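Long-range contact in GNA33 (PDB 2G5D), which probably acts as a lytic transglycosylase that cleaves the MurNAc-GlcNAc bond of peptidoglycan, leaving a 1,6-anhydro ring on the MurNAc residue: residues T119-R131 and Q243-R257. Numbering follows the deposited sequence.
Sequences TGYYEPVLKGDGR and QGSGRLKTPSGKYIR
V125, L126 and K127 pair in parallel with R247, L248 and K249, and the backbone ladder is the spine of this contact. L126 holds the middle of the ladder with both its backbone polar atoms: its N donates to R247 O (2.9 Å) and its O accepts from K249 N (2.8 Å). Either end of the ladder is looser, with a weak bond from R247 N to P124 O and a longer one, 3.3 Å, from G128 N to K249 O.

Charge gathers around E123. CG stands anti to the backbone N (chi1 -177°) and the chain beyond it is extended, which carries the carboxylate to the two arginines. R247 NH2 binds E123 OE1 at 2.9 Å, coming from above the carboxylate plane, and the two flat groups are turned 67° apart. The salt bridge from R257 NH2 to E123 OE2 is long. R247 also reaches D324 through NH1, so the carboxylate shares its arginine with a second acid.

At the end of helix 234-243, Q243 bends at chi2 (-80°) and lays its amide beside strand 119-123. Its OE1 takes a weak bond from Y122 N, while NE2 comes obliquely to the Y122 ring, 3.3 Å from CD2.

Apolar contacts lie on both faces. Beside R247 and K249, V125 CG1 packs on K249 CB (3.6 Å) and meets the Y255 ring at its edge; on the other face L126 CG touches L248 CD2. Farther on, the I256 CD1 methyl lies against the backbone of G130.

Strand 246-249 also pairs antiparallel with 255-263 in a hairpin, beyond which lies 313-317. L126 rests on helix 234-243, Y122 on helix 393-401. Strand 116-129 thus links this pairing, within the MltA-specific insert, to strand 384-391 of the 3D domain, which bonds with T119, Y121 and E123.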
loop_
_atom_site.group_PDB
_atom_site.type_symbol
_atom_site.label_atom_id
_atom_site.label_comp_id
_atom_site.label_asym_id
_atom_site.label_seq_id
_atom_site.Cartn_x
_atom_site.Cartn_y
_atom_site.Cartn_z
ATOM N N THR A 119 11.074 -1.003 -5.450
ATOM C CA THR A 119 11.240 -1.114 -4.000
ATOM C C THR A 119 10.296 -2.201 -3.481
ATOM O O THR A 119 9.550 -2.830 -4.261
ATOM C CB THR A 119 10.985 0.223 -3.285
ATOM O OG1 THR A 119 9.758 0.785 -3.754
ATOM C CG2 THR A 119 12.111 1.204 -3.560
ATOM N N GLY A 120 10.331 -2.432 -2.171
ATOM C CA GLY A 120 9.532 -3.503 -1.576
ATOM C C GLY A 120 8.766 -3.091 -0.336
ATOM O O GLY A 120 9.235 -2.278 0.456
ATOM N N TYR A 121 7.571 -3.635 -0.171
ATOM C CA TYR A 121 6.821 -3.417 1.058
ATOM C C TYR A 121 6.216 -4.710 1.538
ATOM O O TYR A 121 6.229 -5.704 0.813
ATOM C CB TYR A 121 5.769 -2.304 0.922
ATOM C CG TYR A 121 4.560 -2.558 0.037
ATOM C CD1 TYR A 121 3.269 -2.565 0.573
ATOM C CD2 TYR A 121 4.697 -2.717 -1.351
ATOM C CE1 TYR A 121 2.153 -2.745 -0.242
ATOM C CE2 TYR A 121 3.592 -2.895 -2.166
ATOM C CZ TYR A 121 2.334 -2.922 -1.614
ATOM O OH TYR A 121 1.255 -3.099 -2.443
ATOM N N TYR A 122 5.680 -4.685 2.758
ATOM C CA TYR A 122 5.191 -5.898 3.404
ATOM C C TYR A 122 4.182 -5.626 4.518
ATOM O O TYR A 122 3.976 -4.481 4.924
ATOM C CB TYR A 122 6.374 -6.729 3.944
ATOM C CG TYR A 122 6.893 -6.313 5.300
ATOM C CD1 TYR A 122 6.732 -7.139 6.413
ATOM C CD2 TYR A 122 7.554 -5.096 5.472
ATOM C CE1 TYR A 122 7.202 -6.751 7.653
ATOM C CE2 TYR A 122 8.027 -4.711 6.695
ATOM C CZ TYR A 122 7.856 -5.539 7.784
ATOM O OH TYR A 122 8.342 -5.139 8.990
ATOM N N GLU A 123 3.555 -6.699 4.989
ATOM C CA GLU A 123 2.633 -6.650 6.105
ATOM C C GLU A 123 3.316 -7.146 7.386
ATOM O O GLU A 123 3.620 -8.331 7.517
ATOM C CB GLU A 123 1.371 -7.467 5.804
ATOM C CG GLU A 123 0.331 -7.379 6.939
ATOM C CD GLU A 123 -0.873 -8.276 6.733
ATOM O OE1 GLU A 123 -0.855 -9.127 5.821
ATOM O OE2 GLU A 123 -1.843 -8.143 7.504
ATOM N N PRO A 124 3.568 -6.240 8.346
ATOM C CA PRO A 124 4.262 -6.710 9.561
ATOM C C PRO A 124 3.420 -7.610 10.475
ATOM O O PRO A 124 2.196 -7.466 10.550
ATOM C CB PRO A 124 4.636 -5.415 10.284
ATOM C CG PRO A 124 3.666 -4.403 9.792
ATOM C CD PRO A 124 3.266 -4.799 8.394
ATOM N N VAL A 125 4.103 -8.551 11.128
ATOM C CA VAL A 125 3.574 -9.316 12.268
ATOM C C VAL A 125 4.190 -8.747 13.553
ATOM O O VAL A 125 5.390 -8.552 13.637
ATOM C CB VAL A 125 3.873 -10.851 12.134
ATOM C CG1 VAL A 125 3.446 -11.637 13.399
ATOM C CG2 VAL A 125 3.169 -11.406 10.948
ATOM N N LEU A 126 3.369 -8.440 14.546
ATOM C CA LEU A 126 3.944 -8.010 15.822
ATOM C C LEU A 126 3.301 -8.700 17.004
ATOM O O LEU A 126 2.103 -8.921 17.016
ATOM C CB LEU A 126 3.966 -6.473 15.988
ATOM C CG LEU A 126 2.849 -5.508 15.573
ATOM C CD1 LEU A 126 2.945 -4.231 16.380
ATOM C CD2 LEU A 126 2.900 -5.208 14.035
ATOM N N LYS A 127 4.129 -9.065 17.979
ATOM C CA LYS A 127 3.643 -9.679 19.219
ATOM C C LYS A 127 2.659 -8.741 19.932
ATOM O O LYS A 127 2.868 -7.526 20.001
ATOM C CB LYS A 127 4.813 -10.027 20.138
ATOM C CG LYS A 127 5.769 -11.072 19.596
ATOM C CD LYS A 127 6.966 -11.201 20.540
ATOM C CE LYS A 127 7.828 -12.393 20.200
ATOM N NZ LYS A 127 8.807 -12.665 21.299
ATOM N N GLY A 128 1.572 -9.310 20.440
ATOM C CA GLY A 128 0.523 -8.516 21.062
ATOM C C GLY A 128 -0.602 -9.388 21.563
ATOM O O GLY A 128 -0.450 -10.603 21.630
ATOM N N ASP A 129 -1.729 -8.769 21.914
ATOM C CA ASP A 129 -2.884 -9.505 22.435
ATOM C C ASP A 129 -4.187 -8.765 22.125
ATOM O O ASP A 129 -4.166 -7.606 21.749
ATOM C CB ASP A 129 -2.734 -9.723 23.953
ATOM C CG ASP A 129 -3.085 -11.151 24.400
ATOM O OD1 ASP A 129 -4.021 -11.775 23.845
ATOM O OD2 ASP A 129 -2.412 -11.647 25.329
ATOM N N GLY A 130 -5.319 -9.446 22.287
ATOM C CA GLY A 130 -6.635 -8.817 22.166
ATOM C C GLY A 130 -7.024 -8.087 23.439
ATOM O O GLY A 130 -8.061 -7.433 23.489
ATOM N N ARG A 131 -6.163 -8.203 24.453
ATOM C CA ARG A 131 -6.350 -7.620 25.777
ATOM C C ARG A 131 -5.096 -6.900 26.200
ATOM O O ARG A 131 -4.022 -7.110 25.634
ATOM C CB ARG A 131 -6.521 -8.724 26.806
ATOM C CG ARG A 131 -7.911 -9.140 27.153
ATOM C CD ARG A 131 -7.814 -10.318 28.122
ATOM N NE ARG A 131 -6.776 -11.265 27.688
ATOM C CZ ARG A 131 -5.790 -11.750 28.449
ATOM N NH1 ARG A 131 -5.682 -11.410 29.725
ATOM N NH2 ARG A 131 -4.910 -12.599 27.924
ATOM N N GLN A 243 3.425 1.000 7.479
ATOM C CA GLN A 243 2.942 0.102 6.409
ATOM C C GLN A 243 1.429 0.209 6.195
ATOM O O GLN A 243 0.929 -0.099 5.117
ATOM C CB GLN A 243 3.350 -1.362 6.639
ATOM C CG GLN A 243 4.870 -1.624 6.683
ATOM C CD GLN A 243 5.561 -1.710 5.312
ATOM O OE1 GLN A 243 4.931 -1.647 4.246
ATOM N NE2 GLN A 243 6.874 -1.870 5.346
ATOM N N GLY A 244 0.704 0.627 7.224
ATOM C CA GLY A 244 -0.728 0.898 7.095
ATOM C C GLY A 244 -1.621 -0.264 7.480
ATOM O O GLY A 244 -2.852 -0.111 7.604
ATOM N N SER A 245 -1.006 -1.427 7.667
ATOM C CA SER A 245 -1.724 -2.605 8.136
ATOM C C SER A 245 -0.777 -3.553 8.850
ATOM O O SER A 245 0.449 -3.431 8.765
ATOM C CB SER A 245 -2.408 -3.326 6.969
ATOM O OG SER A 245 -1.433 -3.721 6.020
ATOM N N GLY A 246 -1.347 -4.500 9.571
ATOM C CA GLY A 246 -0.526 -5.468 10.238
ATOM C C GLY A 246 -1.345 -6.561 10.864
ATOM O O GLY A 246 -2.551 -6.666 10.644
ATOM N N ARG A 247 -0.669 -7.357 11.673
ATOM C CA ARG A 247 -1.251 -8.544 12.248
ATOM C C ARG A 247 -0.633 -8.705 13.629
ATOM O O ARG A 247 0.594 -8.748 13.754
ATOM C CB ARG A 247 -0.881 -9.731 11.349
ATOM C CG ARG A 247 -1.961 -10.719 11.117
ATOM C CD ARG A 247 -1.470 -11.804 10.186
ATOM N NE ARG A 247 -1.539 -11.396 8.786
ATOM C CZ ARG A 247 -1.644 -12.241 7.766
ATOM N NH1 ARG A 247 -1.690 -13.549 7.982
ATOM N NH2 ARG A 247 -1.701 -11.777 6.526
ATOM N N LEU A 248 -1.464 -8.763 14.667
ATOM C CA LEU A 248 -0.967 -9.103 16.007
ATOM C C LEU A 248 -0.807 -10.613 16.134
ATOM O O LEU A 248 -1.702 -11.356 15.756
ATOM C CB LEU A 248 -1.885 -8.577 17.115
ATOM C CG LEU A 248 -2.162 -7.074 17.213
ATOM C CD1 LEU A 248 -3.190 -6.821 18.328
ATOM C CD2 LEU A 248 -0.879 -6.230 17.435
ATOM N N LYS A 249 0.342 -11.068 16.625
ATOM C CA LYS A 249 0.532 -12.494 16.905
ATOM C C LYS A 249 0.450 -12.693 18.406
ATOM O O LYS A 249 1.358 -12.284 19.134
ATOM C CB LYS A 249 1.853 -13.035 16.337
ATOM C CG LYS A 249 2.110 -14.523 16.613
ATOM C CD LYS A 249 2.866 -15.179 15.457
ATOM C CE LYS A 249 2.930 -16.691 15.604
ATOM N NZ LYS A 249 2.785 -17.368 14.284
ATOM N N THR A 250 -0.658 -13.295 18.853
ATOM C CA THR A 250 -0.947 -13.473 20.285
ATOM C C THR A 250 -0.019 -14.539 20.882
ATOM O O THR A 250 0.531 -15.342 20.132
ATOM C CB THR A 250 -2.452 -13.800 20.542
ATOM O OG1 THR A 250 -2.747 -15.152 20.159
ATOM C CG2 THR A 250 -3.377 -12.815 19.795
ATOM N N PRO A 251 0.171 -14.549 22.227
ATOM C CA PRO A 251 1.118 -15.503 22.827
ATOM C C PRO A 251 0.911 -16.985 22.446
ATOM O O PRO A 251 1.864 -17.775 22.518
ATOM C CB PRO A 251 0.928 -15.285 24.335
ATOM C CG PRO A 251 0.456 -13.858 24.442
ATOM C CD PRO A 251 -0.443 -13.678 23.253
ATOM N N SER A 252 -0.308 -17.346 22.042
ATOM C CA SER A 252 -0.620 -18.720 21.640
ATOM C C SER A 252 -0.448 -18.975 20.133
ATOM O O SER A 252 -0.659 -20.097 19.662
ATOM C CB SER A 252 -2.030 -19.114 22.100
ATOM O OG SER A 252 -2.997 -18.220 21.587
ATOM N N GLY A 253 -0.054 -17.941 19.391
ATOM C CA GLY A 253 0.210 -18.069 17.962
ATOM C C GLY A 253 -0.934 -17.670 17.044
ATOM O O GLY A 253 -0.812 -17.791 15.826
ATOM N N LYS A 254 -2.045 -17.203 17.616
ATOM C CA LYS A 254 -3.182 -16.705 16.830
ATOM C C LYS A 254 -2.871 -15.358 16.193
ATOM O O LYS A 254 -1.971 -14.644 16.629
ATOM C CB LYS A 254 -4.438 -16.561 17.698
ATOM C CG LYS A 254 -5.296 -17.801 17.797
ATOM C CD LYS A 254 -4.839 -18.694 18.923
ATOM C CE LYS A 254 -5.820 -19.820 19.187
ATOM N NZ LYS A 254 -5.276 -20.670 20.251
ATOM N N TYR A 255 -3.635 -15.005 15.169
ATOM C CA TYR A 255 -3.479 -13.714 14.524
ATOM C C TYR A 255 -4.722 -12.869 14.746
ATOM O O TYR A 255 -5.844 -13.364 14.614
ATOM C CB TYR A 255 -3.207 -13.884 13.022
ATOM C CG TYR A 255 -1.847 -14.473 12.703
ATOM C CD1 TYR A 255 -1.725 -15.668 11.980
ATOM C CD2 TYR A 255 -0.682 -13.837 13.128
ATOM C CE1 TYR A 255 -0.459 -16.207 11.687
ATOM C CE2 TYR A 255 0.574 -14.359 12.843
ATOM C CZ TYR A 255 0.686 -15.539 12.130
ATOM O OH TYR A 255 1.947 -16.033 11.866
ATOM N N ILE A 256 -4.509 -11.609 15.114
ATOM C CA ILE A 256 -5.549 -10.583 15.067
ATOM C C ILE A 256 -5.190 -9.642 13.910
ATOM O O ILE A 256 -4.154 -8.971 13.933
ATOM C CB ILE A 256 -5.682 -9.812 16.412
ATOM C CG1 ILE A 256 -6.230 -10.737 17.505
ATOM C CG2 ILE A 256 -6.595 -8.608 16.258
ATOM C CD1 ILE A 256 -5.990 -10.252 18.929
ATOM N N ARG A 257 -6.045 -9.628 12.893
ATOM C CA ARG A 257 -5.766 -8.930 11.646
ATOM C C ARG A 257 -6.257 -7.487 11.717
ATOM O O ARG A 257 -7.413 -7.223 12.042
ATOM C CB ARG A 257 -6.385 -9.676 10.464
ATOM C CG ARG A 257 -6.044 -11.178 10.424
ATOM C CD ARG A 257 -6.174 -11.770 9.013
ATOM N NE ARG A 257 -5.354 -11.031 8.047
ATOM C CZ ARG A 257 -5.830 -10.337 7.011
ATOM N NH1 ARG A 257 -7.138 -10.293 6.764
ATOM N NH2 ARG A 257 -4.986 -9.690 6.213
#